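PDB 3JTX: aminotransferase from Neisseria meningitidis Z2491, which probably transfers amino groups between amino acids and keto acids, using pyridoxal 5'-phosphate bound to a lysine as a Schiff base. Local coordinates for residues T169-V174 with G201-S206; K120-S125 with E143-N148; E192-Q197 with L230-Q235; S106-V111 with G135-G140. All coordinates share one frame; numbering follows the deposited sequence. Where two conformers were deposited one is given.

Interaction 1: T169-V174 with G201-S206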
loop_
_atom_site.group_PDB
_atom_site.type_symbol
_atom_site.label_atom_id
_atom_site.label_comp_id
_atom_site.label_asym_id
_atom_site.label_seq_id
_atom_site.Cartn_x
_atom_site.Cartn_y
_atom_site.Cartn_z
ATOM N N THR A 169 -20.126 18.255 -3.084
ATOM C CA THR A 169 -18.755 18.082 -2.608
ATOM C C THR A 169 -18.685 17.094 -1.452
ATOM O O THR A 169 -19.318 17.290 -0.415
ATOM C CB THR A 169 -18.120 19.428 -2.207
ATOM O OG1 THR A 169 -17.987 20.247 -3.374
ATOM C CG2 THR A 169 -16.727 19.227 -1.565
ATOM N N LYS A 170 -17.881 16.044 -1.620
ATOM C CA LYS A 170 -17.793 14.970 -0.635
ATOM C C LYS A 170 -16.595 15.114 0.285
ATOM O O LYS A 170 -16.586 14.580 1.396
ATOM C CB LYS A 170 -17.721 13.605 -1.345
ATOM C CG LYS A 170 -18.854 13.345 -2.358
ATOM C CD LYS A 170 -20.237 13.352 -1.715
ATOM C CE LYS A 170 -21.341 13.326 -2.763
ATOM N NZ LYS A 170 -22.695 13.596 -2.171
ATOM N N LEU A 171 -15.565 15.813 -0.183
ATOM C CA LEU A 171 -14.332 15.949 0.573
ATOM C C LEU A 171 -13.633 17.231 0.147
ATOM O O LEU A 171 -13.725 17.645 -1.008
ATOM C CB LEU A 171 -13.421 14.736 0.338
ATOM C CG LEU A 171 -12.122 14.636 1.134
ATOM C CD1 LEU A 171 -11.829 13.210 1.573
ATOM C CD2 LEU A 171 -10.945 15.218 0.324
ATOM N N VAL A 172 -12.985 17.880 1.107
ATOM C CA VAL A 172 -12.157 19.039 0.845
ATOM C C VAL A 172 -10.770 18.730 1.382
ATOM O O VAL A 172 -10.642 18.239 2.505
ATOM C CB VAL A 172 -12.764 20.262 1.557
ATOM C CG1 VAL A 172 -11.797 21.395 1.638
ATOM C CG2 VAL A 172 -14.078 20.685 0.853
ATOM N N PHE A 173 -9.730 18.986 0.590
ATOM C CA PHE A 173 -8.340 18.879 1.074
ATOM C C PHE A 173 -7.850 20.219 1.631
ATOM O O PHE A 173 -8.122 21.273 1.048
ATOM C CB PHE A 173 -7.383 18.527 -0.057
ATOM C CG PHE A 173 -7.513 17.134 -0.566
ATOM C CD1 PHE A 173 -7.084 16.070 0.199
ATOM C CD2 PHE A 173 -8.037 16.893 -1.826
ATOM C CE1 PHE A 173 -7.184 14.769 -0.278
ATOM C CE2 PHE A 173 -8.129 15.591 -2.315
ATOM C CZ PHE A 173 -7.700 14.541 -1.533
ATOM N N VAL A 174 -7.130 20.166 2.743
ATOM C CA VAL A 174 -6.310 21.281 3.227
ATOM C C VAL A 174 -4.856 20.801 3.315
ATOM O O VAL A 174 -4.593 19.685 3.735
ATOM C CB VAL A 174 -6.794 21.792 4.608
ATOM C CG1 VAL A 174 -5.804 22.833 5.196
ATOM C CG2 VAL A 174 -8.191 22.362 4.507
ATOM N N GLY A 201 -21.655 19.471 4.601
ATOM C CA GLY A 201 -21.474 18.096 5.083
ATOM C C GLY A 201 -20.335 17.247 4.519
ATOM O O GLY A 201 -20.311 16.027 4.735
ATOM N N PHE A 202 -19.384 17.863 3.820
ATOM C CA PHE A 202 -18.216 17.143 3.305
ATOM C C PHE A 202 -17.260 16.746 4.448
ATOM O O PHE A 202 -17.345 17.272 5.549
ATOM C CB PHE A 202 -17.439 17.989 2.286
ATOM C CG PHE A 202 -17.084 19.367 2.781
ATOM C CD1 PHE A 202 -16.002 19.562 3.625
ATOM C CD2 PHE A 202 -17.830 20.479 2.385
ATOM C CE1 PHE A 202 -15.676 20.843 4.078
ATOM C CE2 PHE A 202 -17.512 21.750 2.832
ATOM C CZ PHE A 202 -16.429 21.931 3.684
ATOM N N ILE A 203 -16.346 15.829 4.136
ATOM C CA ILE A 203 -15.285 15.401 5.026
ATOM C C ILE A 203 -14.113 16.318 4.779
ATOM O O ILE A 203 -13.891 16.727 3.643
ATOM C CB ILE A 203 -14.881 13.937 4.702
ATOM C CG1 ILE A 203 -16.017 12.999 5.092
ATOM C CG2 ILE A 203 -13.585 13.535 5.398
ATOM C CD1 ILE A 203 -15.944 11.633 4.402
ATOM N N ILE A 204 -13.377 16.668 5.827
ATOM C CA ILE A 204 -12.128 17.438 5.669
ATOM C C ILE A 204 -10.925 16.523 5.850
ATOM O O ILE A 204 -10.840 15.799 6.853
ATOM C CB ILE A 204 -12.037 18.597 6.701
ATOM C CG1 ILE A 204 -13.122 19.638 6.411
ATOM C CG2 ILE A 204 -10.642 19.249 6.660
ATOM C CD1 ILE A 204 -13.351 20.638 7.568
ATOM N N ALA A 205 -10.026 16.523 4.862
ATOM C CA ALA A 205 -8.783 15.782 4.921
ATOM C C ALA A 205 -7.642 16.802 4.937
ATOM O O ALA A 205 -7.455 17.563 3.968
ATOM C CB ALA A 205 -8.663 14.802 3.709
ATOM N N SER A 206 -6.909 16.838 6.049
ATOM C CA SER A 206 -5.835 17.795 6.251
ATOM C C SER A 206 -4.456 17.132 6.188
ATOM O O SER A 206 -4.106 16.313 7.038
ATOM C CB SER A 206 -6.021 18.522 7.580
ATOM O OG SER A 206 -5.129 19.615 7.682
#

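Interaction 2: K120-S125 with E143-N148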
loop_
_atom_site.group_PDB
_atom_site.type_symbol
_atom_site.label_atom_id
_atom_site.label_comp_id
_atom_site.label_asym_id
_atom_site.label_seq_id
_atom_site.Cartn_x
_atom_site.Cartn_y
_atom_site.Cartn_z
ATOM N N LYS A 120 -22.334 13.361 -10.438
ATOM C CA LYS A 120 -20.876 13.204 -10.289
ATOM C C LYS A 120 -20.360 13.901 -9.022
ATOM O O LYS A 120 -20.523 15.115 -8.869
ATOM C CB LYS A 120 -20.139 13.725 -11.520
ATOM C CG LYS A 120 -18.735 13.160 -11.658
ATOM C CD LYS A 120 -18.217 13.345 -13.075
ATOM C CE LYS A 120 -16.822 12.793 -13.242
ATOM N NZ LYS A 120 -16.395 12.853 -14.679
ATOM N N PRO A 121 -19.743 13.135 -8.110
ATOM C CA PRO A 121 -19.289 13.742 -6.863
ATOM C C PRO A 121 -18.068 14.625 -7.072
ATOM O O PRO A 121 -17.245 14.348 -7.947
ATOM C CB PRO A 121 -18.960 12.531 -5.988
ATOM C CG PRO A 121 -18.546 11.478 -6.962
ATOM C CD PRO A 121 -19.337 11.720 -8.212
ATOM N N ALA A 122 -17.963 15.675 -6.258
ATOM C CA ALA A 122 -16.890 16.640 -6.341
ATOM C C ALA A 122 -15.946 16.556 -5.133
ATOM O O ALA A 122 -16.352 16.219 -4.008
ATOM C CB ALA A 122 -17.462 18.051 -6.453
ATOM N N ILE A 123 -14.686 16.864 -5.380
ATOM C CA ILE A 123 -13.713 17.116 -4.307
ATOM C C ILE A 123 -13.096 18.476 -4.565
ATOM O O ILE A 123 -12.876 18.853 -5.731
ATOM C CB ILE A 123 -12.640 16.011 -4.257
ATOM C CG1 ILE A 123 -13.274 14.735 -3.680
ATOM C CG2 ILE A 123 -11.422 16.450 -3.456
ATOM C CD1 ILE A 123 -12.331 13.564 -3.570
ATOM N N VAL A 124 -12.848 19.236 -3.493
ATOM C CA VAL A 124 -12.243 20.564 -3.617
ATOM C C VAL A 124 -10.799 20.525 -3.103
ATOM O O VAL A 124 -10.546 19.983 -2.033
ATOM C CB VAL A 124 -13.028 21.646 -2.853
ATOM C CG1 VAL A 124 -12.283 22.992 -2.944
ATOM C CG2 VAL A 124 -14.444 21.805 -3.414
ATOM N N SER A 125 -9.872 21.095 -3.886
ATOM C CA SER A 125 -8.441 21.131 -3.596
ATOM C C SER A 125 -7.923 22.557 -3.610
ATOM O O SER A 125 -8.447 23.391 -4.338
ATOM C CB SER A 125 -7.662 20.323 -4.655
ATOM O OG SER A 125 -6.246 20.525 -4.554
ATOM N N GLU A 143 -14.936 14.573 -9.597
ATOM C CA GLU A 143 -14.638 15.782 -10.326
ATOM C C GLU A 143 -13.794 16.655 -9.399
ATOM O O GLU A 143 -14.190 16.889 -8.246
ATOM C CB GLU A 143 -15.971 16.454 -10.627
ATOM C CG GLU A 143 -15.992 17.419 -11.729
ATOM C CD GLU A 143 -17.409 17.878 -12.011
ATOM O OE1 GLU A 143 -17.980 18.601 -11.171
ATOM O OE2 GLU A 143 -17.952 17.490 -13.063
ATOM N N ILE A 144 -12.632 17.120 -9.861
ATOM C CA ILE A 144 -11.785 17.970 -9.017
ATOM C C ILE A 144 -12.068 19.452 -9.269
ATOM O O ILE A 144 -12.179 19.890 -10.420
ATOM C CB ILE A 144 -10.271 17.653 -9.148
ATOM C CG1 ILE A 144 -9.487 18.474 -8.108
ATOM C CG2 ILE A 144 -9.764 17.910 -10.586
ATOM C CD1 ILE A 144 -8.236 17.823 -7.584
ATOM N N HIS A 145 -12.227 20.203 -8.178
ATOM C CA HIS A 145 -12.493 21.620 -8.230
ATOM C C HIS A 145 -11.467 22.343 -7.379
ATOM O O HIS A 145 -10.971 21.789 -6.402
ATOM C CB HIS A 145 -13.922 21.908 -7.778
ATOM C CG HIS A 145 -14.956 21.412 -8.740
ATOM N ND1 HIS A 145 -15.564 22.232 -9.666
ATOM C CD2 HIS A 145 -15.467 20.176 -8.942
ATOM C CE1 HIS A 145 -16.421 21.527 -10.383
ATOM N NE2 HIS A 145 -16.381 20.276 -9.964
ATOM N N PHE A 146 -11.125 23.566 -7.771
ATOM C CA PHE A 146 -9.961 24.261 -7.227
ATOM C C PHE A 146 -10.310 25.564 -6.521
ATOM O O PHE A 146 -10.999 26.413 -7.077
ATOM C CB PHE A 146 -8.936 24.494 -8.352
ATOM C CG PHE A 146 -8.322 23.219 -8.870
ATOM C CD1 PHE A 146 -7.387 22.527 -8.112
ATOM C CD2 PHE A 146 -8.677 22.710 -10.108
ATOM C CE1 PHE A 146 -6.830 21.343 -8.575
ATOM C CE2 PHE A 146 -8.130 21.531 -10.575
ATOM C CZ PHE A 146 -7.190 20.850 -9.820
ATOM N N ALA A 147 -9.861 25.688 -5.269
ATOM C CA ALA A 147 -9.931 26.928 -4.504
ATOM C C ALA A 147 -8.553 27.598 -4.579
ATOM O O ALA A 147 -7.594 27.116 -3.965
ATOM C CB ALA A 147 -10.316 26.655 -3.054
ATOM N N ASN A 148 -8.458 28.690 -5.338
ATOM C CA ASN A 148 -7.180 29.370 -5.582
ATOM C C ASN A 148 -6.608 30.017 -4.337
ATOM O O ASN A 148 -7.358 30.487 -3.471
ATOM C CB ASN A 148 -7.304 30.433 -6.681
ATOM C CG ASN A 148 -7.482 29.837 -8.056
ATOM O OD1 ASN A 148 -7.307 28.634 -8.278
ATOM N ND2 ASN A 148 -7.871 30.682 -8.998
#

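Interaction 3: E192-Q197 with L230-Q235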
loop_
_atom_site.group_PDB
_atom_site.type_symbol
_atom_site.label_atom_id
_atom_site.label_comp_id
_atom_site.label_asym_id
_atom_site.label_seq_id
_atom_site.Cartn_x
_atom_site.Cartn_y
_atom_site.Cartn_z
ATOM N N GLU A 192 -13.702 29.224 8.783
ATOM C CA GLU A 192 -14.412 29.318 7.512
ATOM C C GLU A 192 -14.740 27.947 6.911
ATOM O O GLU A 192 -15.885 27.707 6.504
ATOM C CB GLU A 192 -13.619 30.152 6.510
ATOM C CG GLU A 192 -14.411 30.502 5.264
ATOM C CD GLU A 192 -13.722 31.512 4.352
ATOM O OE1 GLU A 192 -12.510 31.784 4.520
ATOM O OE2 GLU A 192 -14.412 32.012 3.437
ATOM N N VAL A 193 -13.751 27.056 6.860
ATOM C CA VAL A 193 -13.991 25.754 6.258
ATOM C C VAL A 193 -14.909 24.904 7.148
ATOM O O VAL A 193 -15.739 24.153 6.629
ATOM C CB VAL A 193 -12.685 25.024 5.846
ATOM C CG1 VAL A 193 -11.889 24.534 7.056
ATOM C CG2 VAL A 193 -13.017 23.872 4.876
ATOM N N PHE A 194 -14.806 25.063 8.468
ATOM C CA PHE A 194 -15.702 24.373 9.382
ATOM C C PHE A 194 -17.158 24.823 9.168
ATOM O O PHE A 194 -18.075 23.999 9.178
ATOM C CB PHE A 194 -15.291 24.586 10.849
ATOM C CG PHE A 194 -14.027 23.848 11.269
ATOM C CD1 PHE A 194 -13.676 22.613 10.724
ATOM C CD2 PHE A 194 -13.216 24.373 12.269
ATOM C CE1 PHE A 194 -12.541 21.957 11.137
ATOM C CE2 PHE A 194 -12.074 23.716 12.676
ATOM C CZ PHE A 194 -11.737 22.520 12.125
ATOM N N ASP A 195 -17.371 26.123 8.991
ATOM C CA ASP A 195 -18.710 26.630 8.739
ATOM C C ASP A 195 -19.251 26.076 7.406
ATOM O O ASP A 195 -20.421 25.693 7.323
ATOM C CB ASP A 195 -18.733 28.159 8.769
ATOM C CG ASP A 195 -18.539 28.740 10.200
ATOM O OD1 ASP A 195 -18.796 28.045 11.196
ATOM O OD2 ASP A 195 -18.133 29.902 10.332
ATOM N N LEU A 196 -18.406 26.020 6.378
ATOM C CA LEU A 196 -18.792 25.386 5.109
ATOM C C LEU A 196 -19.136 23.902 5.299
ATOM O O LEU A 196 -20.110 23.399 4.729
ATOM C CB LEU A 196 -17.704 25.577 4.043
ATOM C CG LEU A 196 -17.656 26.968 3.390
ATOM C CD1 LEU A 196 -16.331 27.185 2.728
ATOM C CD2 LEU A 196 -18.807 27.158 2.390
ATOM N N GLN A 197 -18.366 23.207 6.133
ATOM C CA GLN A 197 -18.675 21.823 6.472
ATOM C C GLN A 197 -20.054 21.688 7.125
ATOM O O GLN A 197 -20.817 20.772 6.792
ATOM C CB GLN A 197 -17.593 21.220 7.375
ATOM C CG GLN A 197 -17.764 19.724 7.626
ATOM C CD GLN A 197 -16.640 19.146 8.463
ATOM O OE1 GLN A 197 -16.385 19.627 9.570
ATOM N NE2 GLN A 197 -15.934 18.134 7.925
ATOM N N LEU A 230 -11.743 25.882 18.757
ATOM C CA LEU A 230 -13.020 26.462 18.366
ATOM C C LEU A 230 -14.226 25.709 18.958
ATOM O O LEU A 230 -15.352 26.014 18.628
ATOM C CB LEU A 230 -13.100 26.499 16.834
ATOM C CG LEU A 230 -12.116 27.440 16.128
ATOM C CD1 LEU A 230 -12.137 27.199 14.612
ATOM C CD2 LEU A 230 -12.414 28.890 16.451
ATOM N N GLY A 231 -13.994 24.729 19.827
ATOM C CA GLY A 231 -15.081 24.059 20.552
ATOM C C GLY A 231 -15.849 23.044 19.721
ATOM O O GLY A 231 -17.005 22.751 20.004
ATOM N N ARG A 232 -15.191 22.498 18.714
ATOM C CA ARG A 232 -15.825 21.665 17.694
ATOM C C ARG A 232 -15.364 20.225 17.846
ATOM O O ARG A 232 -14.214 19.991 18.188
ATOM C CB ARG A 232 -15.404 22.196 16.315
ATOM C CG ARG A 232 -16.032 21.497 15.128
ATOM C CD ARG A 232 -15.581 22.124 13.804
ATOM N NE ARG A 232 -16.313 21.541 12.683
ATOM C CZ ARG A 232 -17.498 21.970 12.247
ATOM N NH1 ARG A 232 -18.094 23.025 12.813
ATOM N NH2 ARG A 232 -18.090 21.344 11.235
ATOM N N SER A 233 -16.255 19.268 17.600
ATOM C CA SER A 233 -15.904 17.850 17.637
ATOM C C SER A 233 -14.995 17.483 16.448
ATOM O O SER A 233 -14.734 18.295 15.568
ATOM C CB SER A 233 -17.179 16.998 17.585
ATOM O OG SER A 233 -17.680 16.898 16.255
ATOM N N ARG A 234 -14.552 16.240 16.416
ATOM C CA ARG A 234 -13.761 15.721 15.300
ATOM C C ARG A 234 -14.601 15.033 14.231
ATOM O O ARG A 234 -14.053 14.307 13.413
ATOM C CB ARG A 234 -12.747 14.722 15.824
ATOM C CG ARG A 234 -11.632 15.360 16.529
ATOM C CD ARG A 234 -10.820 14.338 17.297
ATOM N NE ARG A 234 -10.063 15.091 18.260
ATOM C CZ ARG A 234 -9.734 14.702 19.476
ATOM N NH1 ARG A 234 -10.031 13.489 19.949
ATOM N NH2 ARG A 234 -9.070 15.558 20.218
ATOM N N GLN A 235 -15.918 15.230 14.230
ATOM C CA GLN A 235 -16.777 14.570 13.245
ATOM C C GLN A 235 -16.389 15.022 11.834
ATOM O O GLN A 235 -16.260 16.231 11.572
ATOM C CB GLN A 235 -18.260 14.878 13.502
ATOM C CG GLN A 235 -19.213 14.027 12.664
ATOM C CD GLN A 235 -20.672 14.329 12.924
ATOM O OE1 GLN A 235 -21.404 13.494 13.437
ATOM N NE2 GLN A 235 -21.100 15.523 12.566
#

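Interaction 4: S106-V111 with G135-G140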
loop_
_atom_site.group_PDB
_atom_site.type_symbol
_atom_site.label_atom_id
_atom_site.label_comp_id
_atom_site.label_asym_id
_atom_site.label_seq_id
_atom_site.Cartn_x
_atom_site.Cartn_y
_atom_site.Cartn_z
ATOM N N SER A 106 -6.202 6.019 -0.967
ATOM C CA SER A 106 -7.217 5.035 -0.618
ATOM C C SER A 106 -8.423 5.664 0.086
ATOM O O SER A 106 -9.565 5.283 -0.192
ATOM C CB SER A 106 -6.629 3.897 0.222
ATOM O OG SER A 106 -6.018 4.374 1.396
ATOM N N PHE A 107 -8.200 6.641 0.964
ATOM C CA PHE A 107 -9.330 7.272 1.618
ATOM C C PHE A 107 -10.273 7.922 0.599
ATOM O O PHE A 107 -11.487 7.744 0.652
ATOM C CB PHE A 107 -8.921 8.274 2.708
ATOM C CG PHE A 107 -10.096 8.746 3.502
ATOM C CD1 PHE A 107 -10.739 7.878 4.381
ATOM C CD2 PHE A 107 -10.625 10.014 3.313
ATOM C CE1 PHE A 107 -11.878 8.260 5.069
ATOM C CE2 PHE A 107 -11.772 10.413 4.013
ATOM C CZ PHE A 107 -12.392 9.547 4.881
ATOM N N VAL A 108 -9.699 8.631 -0.359
ATOM C CA VAL A 108 -10.479 9.245 -1.435
ATOM C C VAL A 108 -11.291 8.196 -2.210
ATOM O O VAL A 108 -12.499 8.396 -2.470
ATOM C CB VAL A 108 -9.570 10.063 -2.373
ATOM C CG1 VAL A 108 -10.319 10.487 -3.655
ATOM C CG2 VAL A 108 -9.035 11.270 -1.618
ATOM N N GLN A 109 -10.671 7.060 -2.538
ATOM C CA GLN A 109 -11.417 6.021 -3.272
ATOM C C GLN A 109 -12.684 5.598 -2.508
ATOM O O GLN A 109 -13.743 5.432 -3.128
ATOM C CB GLN A 109 -10.570 4.776 -3.585
ATOM C CG GLN A 109 -9.272 5.020 -4.325
ATOM C CD GLN A 109 -9.390 6.019 -5.463
ATOM O OE1 GLN A 109 -10.028 5.743 -6.488
ATOM N NE2 GLN A 109 -8.772 7.195 -5.293
ATOM N N THR A 110 -12.586 5.454 -1.187
ATOM C CA THR A 110 -13.735 5.060 -0.363
ATOM C C THR A 110 -14.830 6.138 -0.283
ATOM O O THR A 110 -16.013 5.831 -0.090
ATOM C CB THR A 110 -13.329 4.717 1.086
ATOM O OG1 THR A 110 -13.066 5.925 1.819
ATOM C CG2 THR A 110 -12.088 3.809 1.133
ATOM N N VAL A 111 -14.447 7.399 -0.415
ATOM C CA VAL A 111 -15.407 8.492 -0.353
ATOM C C VAL A 111 -16.182 8.663 -1.670
ATOM O O VAL A 111 -17.349 9.061 -1.659
ATOM C CB VAL A 111 -14.697 9.795 0.074
ATOM C CG1 VAL A 111 -15.622 10.993 -0.076
ATOM C CG2 VAL A 111 -14.190 9.639 1.529
ATOM N N GLY A 135 -4.910 13.260 -8.793
ATOM C CA GLY A 135 -4.931 11.875 -9.249
ATOM C C GLY A 135 -5.945 11.016 -8.518
ATOM O O GLY A 135 -6.666 10.233 -9.135
ATOM N N ALA A 136 -5.988 11.150 -7.197
ATOM C CA ALA A 136 -6.866 10.327 -6.363
ATOM C C ALA A 136 -8.323 10.585 -6.719
ATOM O O ALA A 136 -9.119 9.654 -6.864
ATOM C CB ALA A 136 -6.604 10.620 -4.861
ATOM N N THR A 137 -8.662 11.866 -6.874
ATOM C CA THR A 137 -10.007 12.276 -7.223
ATOM C C THR A 137 -10.417 11.730 -8.584
ATOM O O THR A 137 -11.451 11.073 -8.693
ATOM C CB THR A 137 -10.132 13.814 -7.184
ATOM O OG1 THR A 137 -9.831 14.270 -5.849
ATOM C CG2 THR A 137 -11.552 14.261 -7.618
ATOM N N LEU A 138 -9.586 11.961 -9.603
ATOM C CA LEU A 138 -9.925 11.560 -10.981
ATOM C C LEU A 138 -9.963 10.036 -11.125
ATOM O O LEU A 138 -10.906 9.487 -11.702
ATOM C CB LEU A 138 -8.972 12.215 -11.995
ATOM C CG LEU A 138 -9.108 13.747 -12.119
ATOM C CD1 LEU A 138 -8.129 14.342 -13.136
ATOM C CD2 LEU A 138 -10.548 14.179 -12.455
ATOM N N LEU A 139 -8.974 9.344 -10.571
ATOM C CA LEU A 139 -8.992 7.881 -10.611
ATOM C C LEU A 139 -10.162 7.298 -9.816
ATOM O O LEU A 139 -10.637 6.226 -10.155
ATOM C CB LEU A 139 -7.664 7.271 -10.162
ATOM C CG LEU A 139 -6.520 7.505 -11.152
ATOM C CD1 LEU A 139 -5.172 7.303 -10.461
ATOM C CD2 LEU A 139 -6.677 6.600 -12.393
ATOM N N GLY A 140 -10.648 8.011 -8.801
ATOM C CA GLY A 140 -11.851 7.599 -8.083
ATOM C C GLY A 140 -13.190 7.935 -8.731
ATOM O O GLY A 140 -14.237 7.653 -8.157
#

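Interaction 1: T169-V174 with G201-S206
Phe202, just before strand 203-207, and Val172 make the closest side-chain contact between the two segments. The CG2 methyl of Val172 sits over the centre of the Phe202 ring, with CG2 3.6 Å from the ring centroid and only 13° off the ring normal. This is a CH-pi contact. Phe202 CG lies between its own backbone N and carbonyl carbon (chi1 52°), on the side of Val172. The ring turns one face to the valine methyl. Thr169 runs side by side with Phe202, and its CG2 is 4.1 Å from Phe202 CB. Val172, Ile204, Val174 and Ser206 lie on one face of the sheet, towards helix 187-200.

The other face carries Leu171, Phe173, Ile203 and Ala205. Ala205 CB touches both Leu171 and Phe173, 4.1 Å from Leu171 CD2 and 4.1 Å from Phe173 CD1. Leu171 CD2 also stands over the centre of the Phe173 ring from within its own strand. Helix 100-111 packs on this face, and Tyr133 stacks on Phe173.

Four backbone bonds join the strands. Ile203 N to Lys170 O and Ala205 N to Val172 O are nearly straight. Val172 N to Ile203 O and Val174 N to Ala205 O complete the ladder. The strands belong to a beta-alpha-beta unit with helix 187-200, in the central sheet of a fold type I aminotransferase. Ser206 OG is held by Glu208. The side chains that meet here are almost all apolar and buried, so the backbone supplies the polar bonds across the pair and apolar contacts line both faces.

Interaction 2: K120-S125 with E143-N148
A parallel strand pair at one edge of the central sheet brings Ala122-Ser125 against Glu143-Ala147. Five backbone bonds hold it. Glu143 N gives to Pro121 O at 2.8 Å, and Ala147 N gives to Ser125 O at 2.9 Å. Between them Ile123 N bonds to Glu143 O, His145 N to Ile123 O, and Ser125 N to His145 O.

Ala122, Val124, Glu143 and His145 share one face. His145 CD2 lies 3.8 Å from Ala122 CB. NE2 of the same ring gives a bond of 2.6 Å to Glu143 OE1. The oxygen lies in the imidazole plane. It is met on its anti side, 31° out of the carboxylate plane. Arg168 also makes a salt bridge to Glu143 OE1, which would favour a charged carboxylate. Lys120 crosses Glu143 at about a right angle, but Lys120 NZ stays 5.2 Å from Glu143 OE2.

The two strands and the helix 131-139 between them form a beta-alpha-beta crossover, and strand 143-148 is the outermost strand at this edge within the chain. On the other face, Ile144 reaches across so that CD1 meets Ser125 CB at 3.9 Å. Phe146 brings CD1 to within 4.1 Å of the same CB. Thr137 and Tyr133 of the connecting helix pack on this face. His145 ND1 bonds to a glycerol, probably from the crystallisation liquor.

Interaction 3: E192-Q197 with L230-Q235
Arg232 lies across the Phe194 ring and ends at Gln197. Its CG is anti to the backbone N (chi1 -177°), and the chain is extended as far as NE. CD sits over one face of the Phe194 ring, offset toward the rim, 3.6 Å from the centroid. This is a CH-pi contact. NE follows at 3.5 Å from Phe194 CD1. The guanidinium plane is only 9° from the ring plane, and Phe194 CB lies against one of its faces. Leu230 meets the same ring at its edge, with CD1 3.8 Å from Phe194 CD2.

Beyond the ring, Arg232 NH2 gives a hydrogen bond of 2.9 Å to Gln197 OE1. The donor lies on a lone pair of OE1, in the plane of the amide carbonyl. The amide and guanidinium are nearly coplanar, 17° apart. Gln197 NE2 bonds to Phe202 O, which fixes which way round the amide is turned.

The contact ties helix 187-200 to the loop between helix 223-229 and strand 237-242. Gly231 is the C-prime residue of the Schellman motif that ends helix 223-229. Asp198 makes a salt bridge to Arg232 NH2. The arginine charge is thus probably balanced at its tip, while its aliphatic part packs on the aromatic ring.

Interaction 4: S106-V111 with G135-G140
Gln109 reaches from helix 100-111 to the last turn of helix 131-139. Its CG is anti to the carbonyl carbon (chi1 -55°), and chi2 of -43° bends the chain and turns CD toward the neighbouring helix. NE2 gives a fairly straight hydrogen bond of 2.9 Å to Ala136 O. The acceptor lies near the amide plane of Gln109, whereas the donor is tilted from the carbonyl plane. Ala136 O also takes the helical bond from Gly140 N. The two donors approach from opposite faces of the carbonyl plane. NE2 has a second bond within its own helix, to Phe105 O.

The other end of the amide meets Gly140. Gly140 has no side chain, and Gln109 OE1 comes directly against its CA, at 3.1 Å. OE1 also lies near Gly140 N, but the angle is poor for a bond.

Val108 makes the apolar part of the contact. Its CG1 touches Ala136 twice, at 3.5 Å from O and 3.9 Å from CB. CG2 lies 4.1 Å from Ala136 CB. The axes of the two short helical segments approach to 8.8 Å, with 33° between their directions; Ala136 is the residue nearest Val108.

Val108 also packs on Phe173, and Thr137 does the same from the second helix. Leu139 touches Tyr273 of the second subunit. Two helices side by side on one face of a largely parallel sheet are typical of the alpha/beta/alpha large domain of fold type I aminotransferases.

Overall arrangement
Interactions 1 and 2 lie in the same sheet, with centres 10 Å apart. Strands 169-175 and 122-127 are neighbours there, and Lys170 N to Ala122 O, 2.8 Å, is a probable hydrogen bond between them. Interaction 4 sits on one face, its centre 12 Å from the centres of both; Phe173 CZ touches Val108 CG2 at 3.5 Å, and Ile123 CD1 touches Val108 CG1 at 3.7 Å. Interaction 3 is on the other face, its centre 11 Å from that of interaction 1, where Ile204 CD1 meets Phe194 CD1 at 3.7 Å. Interactions 3 and 4 do not touch; their centres are 23 Å apart. The cofactor-bearing Lys245 follows strand 237-242, the sheet neighbour of strand 203-207 in interaction 1.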